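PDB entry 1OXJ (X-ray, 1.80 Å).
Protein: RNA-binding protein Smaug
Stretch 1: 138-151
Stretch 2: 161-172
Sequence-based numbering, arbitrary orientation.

Stretch 1 (138-151) TLGVLMWILDRSIH
Stretch 2 (161-172) QLKDLKFKLSKM

Leu146 lies at the apolar centre of this contact between two α-helices. Its side chain (m, t) points toward the other helix, and its CD1 lies 3.6 Å from Leu169 CD1 and 3.6 Å from Lys166 CA, reaching both methyl and backbone; a branched aliphatic side chain suits such buried packing. On its other methyl, CD2 stands 4.4 Å from Leu162 CD2. Leu162 and Leu169 (both m, t) also point across, two helical turns apart on one face.

The helices, 138-150 and 161-170, run nearly antiparallel at 163°, their axes approaching to 9.4 Å. Most residues lie near phi/psi -62/-42, with i to i+4 hydrogen bonds; psi relaxes to -28 at Ile150 and -16 at Ser170, and phi is -103 at His151 and Lys171. The register sets Leu146 CA 6.3 Å from Lys166 CA and Ile150 CA 6.0 Å from Leu162 CA. Between them 658 Å² is buried, both sides summed; Leu142, Leu146, Leu162 and Leu169 are its buried leucines.

Early residues of stretch 1 meet late ones of stretch 2. Leu142 (t, p) starts sideways but brings CD2 to 3.8 Å from Leu169 CD1, and Leu139 (t, p) places CD1 3.8 Å from Met172 CE. At the other end, Ile150 (m, t) packs CG1 3.6 Å from Leu162 CB, while buried Ser149 (m) satisfies its hydroxyl by donating from OG to Ile145 O (2.9 Å).

Flexible Met143 (m, m, m) curls its thioether so that SD lies 3.9 Å from Leu169 CB and CE 3.5 Å from Lys166 CG. Lys166, all t, is the knob in a hole formed by Met143, Leu146, Asp147 and Ile150. Its methylenes suit the apolar members, CD lying 3.9 Å from Ile150 CD1, and its length carries NZ to the polar edge, where it donates a salt-bridging hydrogen bond of 2.7 Å to Asp147 OD1. Asp147 (t) also receives a weak 3.3 Å hydrogen bond at OD2 from Arg148 NH1.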

# COMPACT_ATOMS: atom_id res chain seq x y z
N THR A 138 -13.22 -1.38 -11.78
CA THR A 138 -12.86 -0.67 -10.56
C THR A 138 -13.24 -1.48 -9.32
O THR A 138 -12.44 -1.66 -8.41
CB THR A 138 -13.55 0.71 -10.50
OG1 THR A 138 -13.10 1.50 -11.60
CG2 THR A 138 -13.24 1.42 -9.20
N LEU A 139 -14.48 -1.96 -9.30
CA LEU A 139 -14.97 -2.74 -8.17
C LEU A 139 -14.12 -4.00 -7.99
O LEU A 139 -13.82 -4.40 -6.87
CB LEU A 139 -16.44 -3.11 -8.39
CG LEU A 139 -17.24 -3.58 -7.18
CD1 LEU A 139 -16.99 -2.67 -5.98
CD2 LEU A 139 -18.72 -3.60 -7.54
N GLY A 140 -13.71 -4.61 -9.10
CA GLY A 140 -12.88 -5.80 -9.02
C GLY A 140 -11.51 -5.51 -8.42
O GLY A 140 -11.00 -6.29 -7.61
N VAL A 141 -10.90 -4.40 -8.81
CA VAL A 141 -9.60 -4.08 -8.25
C VAL A 141 -9.73 -3.81 -6.75
O VAL A 141 -8.94 -4.30 -5.95
CB VAL A 141 -8.97 -2.86 -8.96
CG1 VAL A 141 -7.61 -2.54 -8.34
CG2 VAL A 141 -8.80 -3.15 -10.45
N LEU A 142 -10.76 -3.05 -6.36
CA LEU A 142 -10.99 -2.74 -4.96
C LEU A 142 -11.16 -4.00 -4.11
O LEU A 142 -10.64 -4.08 -3.00
CB LEU A 142 -12.23 -1.85 -4.80
CG LEU A 142 -12.59 -1.49 -3.36
CD1 LEU A 142 -11.38 -0.80 -2.70
CD2 LEU A 142 -13.82 -0.59 -3.34
N MET A 143 -11.89 -4.98 -4.62
CA MET A 143 -12.10 -6.21 -3.86
C MET A 143 -10.75 -6.91 -3.65
O MET A 143 -10.48 -7.45 -2.59
CB MET A 143 -13.10 -7.12 -4.58
CG MET A 143 -14.52 -6.54 -4.64
SD MET A 143 -15.34 -6.38 -3.03
CE MET A 143 -15.71 -8.11 -2.72
N TRP A 144 -9.90 -6.87 -4.67
CA TRP A 144 -8.57 -7.47 -4.56
C TRP A 144 -7.76 -6.70 -3.50
O TRP A 144 -7.03 -7.29 -2.70
CB TRP A 144 -7.85 -7.41 -5.90
CG TRP A 144 -6.43 -7.85 -5.83
CD1 TRP A 144 -5.97 -9.14 -5.82
CD2 TRP A 144 -5.28 -7.01 -5.76
NE1 TRP A 144 -4.60 -9.15 -5.74
CE2 TRP A 144 -4.15 -7.85 -5.70
CE3 TRP A 144 -5.09 -5.62 -5.73
CZ2 TRP A 144 -2.84 -7.35 -5.62
CZ3 TRP A 144 -3.79 -5.12 -5.66
CH2 TRP A 144 -2.69 -5.99 -5.60
N ILE A 145 -7.90 -5.38 -3.50
CA ILE A 145 -7.18 -4.57 -2.51
C ILE A 145 -7.62 -4.94 -1.09
O ILE A 145 -6.78 -5.16 -0.21
CB ILE A 145 -7.46 -3.06 -2.74
CG1 ILE A 145 -6.77 -2.60 -4.03
CG2 ILE A 145 -6.96 -2.24 -1.53
CD1 ILE A 145 -7.17 -1.16 -4.46
N LEU A 146 -8.92 -5.01 -0.86
CA LEU A 146 -9.42 -5.37 0.46
C LEU A 146 -8.87 -6.74 0.81
O LEU A 146 -8.47 -7.00 1.93
CB LEU A 146 -10.95 -5.39 0.47
CG LEU A 146 -11.61 -4.04 0.18
CD1 LEU A 146 -13.12 -4.19 0.13
CD2 LEU A 146 -11.21 -3.05 1.26
N ASP A 147 -8.84 -7.60 -0.20
CA ASP A 147 -8.35 -8.97 -0.07
C ASP A 147 -6.92 -8.99 0.47
O ASP A 147 -6.63 -9.69 1.44
CB ASP A 147 -8.43 -9.64 -1.45
CG ASP A 147 -8.57 -11.14 -1.36
OD1 ASP A 147 -9.29 -11.62 -0.45
OD2 ASP A 147 -7.98 -11.84 -2.20
N ARG A 148 -6.03 -8.23 -0.16
CA ARG A 148 -4.63 -8.17 0.27
C ARG A 148 -4.50 -7.44 1.62
O ARG A 148 -3.61 -7.76 2.40
CB ARG A 148 -3.78 -7.44 -0.77
CG ARG A 148 -3.69 -8.13 -2.13
CD ARG A 148 -2.76 -9.35 -2.08
NE ARG A 148 -3.31 -10.45 -1.29
CZ ARG A 148 -4.31 -11.24 -1.69
NH1 ARG A 148 -4.87 -11.06 -2.88
NH2 ARG A 148 -4.74 -12.22 -0.90
N SER A 149 -5.38 -6.48 1.88
CA SER A 149 -5.34 -5.73 3.13
C SER A 149 -5.75 -6.60 4.32
O SER A 149 -5.20 -6.48 5.43
CB SER A 149 -6.27 -4.51 3.05
OG SER A 149 -5.84 -3.60 2.04
N ILE A 150 -6.71 -7.49 4.10
CA ILE A 150 -7.18 -8.39 5.15
C ILE A 150 -6.04 -9.27 5.64
O ILE A 150 -5.99 -9.66 6.81
CB ILE A 150 -8.35 -9.27 4.64
CG1 ILE A 150 -9.60 -8.42 4.44
CG2 ILE A 150 -8.64 -10.39 5.64
CD1 ILE A 150 -10.74 -9.13 3.73
N HIS A 151 -5.08 -9.53 4.76
CA HIS A 151 -3.95 -10.38 5.10
C HIS A 151 -2.65 -9.63 5.37
O HIS A 151 -1.57 -10.22 5.43
CB HIS A 151 -3.75 -11.42 4.00
CG HIS A 151 -4.93 -12.32 3.82
ND1 HIS A 151 -5.33 -13.23 4.78
CD2 HIS A 151 -5.84 -12.43 2.82
CE1 HIS A 151 -6.42 -13.85 4.38
NE2 HIS A 151 -6.75 -13.39 3.19
N GLN A 161 -13.02 -5.80 10.52
CA GLN A 161 -13.73 -4.69 9.90
C GLN A 161 -13.56 -4.73 8.38
O GLN A 161 -14.47 -4.35 7.64
CB GLN A 161 -13.22 -3.36 10.46
CG GLN A 161 -13.35 -3.21 11.98
CD GLN A 161 -12.18 -3.83 12.74
OE1 GLN A 161 -11.94 -5.04 12.67
NE2 GLN A 161 -11.45 -3.01 13.48
N LEU A 162 -12.40 -5.18 7.92
CA LEU A 162 -12.13 -5.25 6.49
C LEU A 162 -12.96 -6.35 5.83
O LEU A 162 -13.51 -6.14 4.75
CB LEU A 162 -10.63 -5.50 6.24
CG LEU A 162 -9.73 -4.30 6.55
CD1 LEU A 162 -8.27 -4.71 6.60
CD2 LEU A 162 -9.96 -3.21 5.50
N LYS A 163 -13.07 -7.50 6.48
CA LYS A 163 -13.86 -8.60 5.93
C LYS A 163 -15.31 -8.15 5.84
O LYS A 163 -16.01 -8.46 4.87
CB LYS A 163 -13.76 -9.84 6.82
CG LYS A 163 -12.35 -10.40 6.94
CD LYS A 163 -12.32 -11.56 7.93
CE LYS A 163 -10.90 -12.05 8.16
NZ LYS A 163 -10.83 -13.17 9.15
N ASP A 164 -15.77 -7.43 6.85
CA ASP A 164 -17.14 -6.94 6.87
C ASP A 164 -17.36 -6.01 5.68
O ASP A 164 -18.29 -6.21 4.89
CB ASP A 164 -17.43 -6.16 8.16
CG ASP A 164 -17.50 -7.06 9.38
OD1 ASP A 164 -17.60 -6.53 10.51
OD2 ASP A 164 -17.47 -8.30 9.22
N LEU A 165 -16.48 -5.02 5.54
CA LEU A 165 -16.55 -4.05 4.46
C LEU A 165 -16.58 -4.75 3.09
O LEU A 165 -17.43 -4.45 2.25
CB LEU A 165 -15.35 -3.11 4.53
CG LEU A 165 -15.51 -1.67 4.03
CD1 LEU A 165 -14.15 -0.98 4.04
CD2 LEU A 165 -16.11 -1.63 2.64
N LYS A 166 -15.65 -5.68 2.89
CA LYS A 166 -15.57 -6.42 1.63
C LYS A 166 -16.86 -7.20 1.41
O LYS A 166 -17.31 -7.35 0.28
CB LYS A 166 -14.38 -7.38 1.67
CG LYS A 166 -14.18 -8.19 0.39
CD LYS A 166 -13.06 -9.22 0.57
CE LYS A 166 -12.99 -10.18 -0.62
NZ LYS A 166 -11.96 -11.24 -0.42
N PHE A 167 -17.45 -7.67 2.50
CA PHE A 167 -18.69 -8.44 2.41
C PHE A 167 -19.83 -7.53 1.97
O PHE A 167 -20.63 -7.89 1.10
CB PHE A 167 -19.02 -9.08 3.76
CG PHE A 167 -20.14 -10.09 3.70
CD1 PHE A 167 -20.02 -11.22 2.90
CD2 PHE A 167 -21.30 -9.90 4.44
CE1 PHE A 167 -21.05 -12.16 2.84
CE2 PHE A 167 -22.33 -10.84 4.39
CZ PHE A 167 -22.21 -11.97 3.59
N LYS A 168 -19.91 -6.34 2.57
CA LYS A 168 -20.95 -5.38 2.22
C LYS A 168 -20.89 -5.03 0.73
O LYS A 168 -21.92 -4.98 0.05
CB LYS A 168 -20.78 -4.08 3.03
CG LYS A 168 -21.42 -4.06 4.41
CD LYS A 168 -20.84 -5.09 5.37
CE LYS A 168 -21.10 -4.71 6.83
NZ LYS A 168 -22.55 -4.52 7.12
N LEU A 169 -19.69 -4.79 0.23
CA LEU A 169 -19.49 -4.44 -1.18
C LEU A 169 -19.84 -5.58 -2.12
O LEU A 169 -20.37 -5.36 -3.21
CB LEU A 169 -18.04 -4.00 -1.42
CG LEU A 169 -17.55 -2.78 -0.64
CD1 LEU A 169 -16.12 -2.48 -1.04
CD2 LEU A 169 -18.45 -1.58 -0.93
N SER A 170 -19.52 -6.81 -1.71
CA SER A 170 -19.80 -7.98 -2.54
C SER A 170 -21.30 -8.17 -2.77
O SER A 170 -21.70 -8.90 -3.66
CB SER A 170 -19.22 -9.24 -1.90
OG SER A 170 -19.94 -9.58 -0.72
N LYS A 171 -22.11 -7.51 -1.95
CA LYS A 171 -23.56 -7.66 -2.07
C LYS A 171 -24.28 -6.49 -2.74
O LYS A 171 -25.51 -6.49 -2.81
CB LYS A 171 -24.17 -7.91 -0.69
CG LYS A 171 -23.78 -9.25 -0.07
CD LYS A 171 -24.09 -10.42 -1.00
CE LYS A 171 -25.55 -10.46 -1.41
NZ LYS A 171 -25.89 -11.65 -2.23
N MET A 172 -23.54 -5.51 -3.24
CA MET A 172 -24.17 -4.37 -3.90
C MET A 172 -24.76 -4.86 -5.23
O MET A 172 -24.25 -5.87 -5.75
CB MET A 172 -23.17 -3.25 -4.18
CG MET A 172 -22.64 -2.51 -2.96
SD MET A 172 -21.59 -1.10 -3.43
CE MET A 172 -20.42 -1.94 -4.44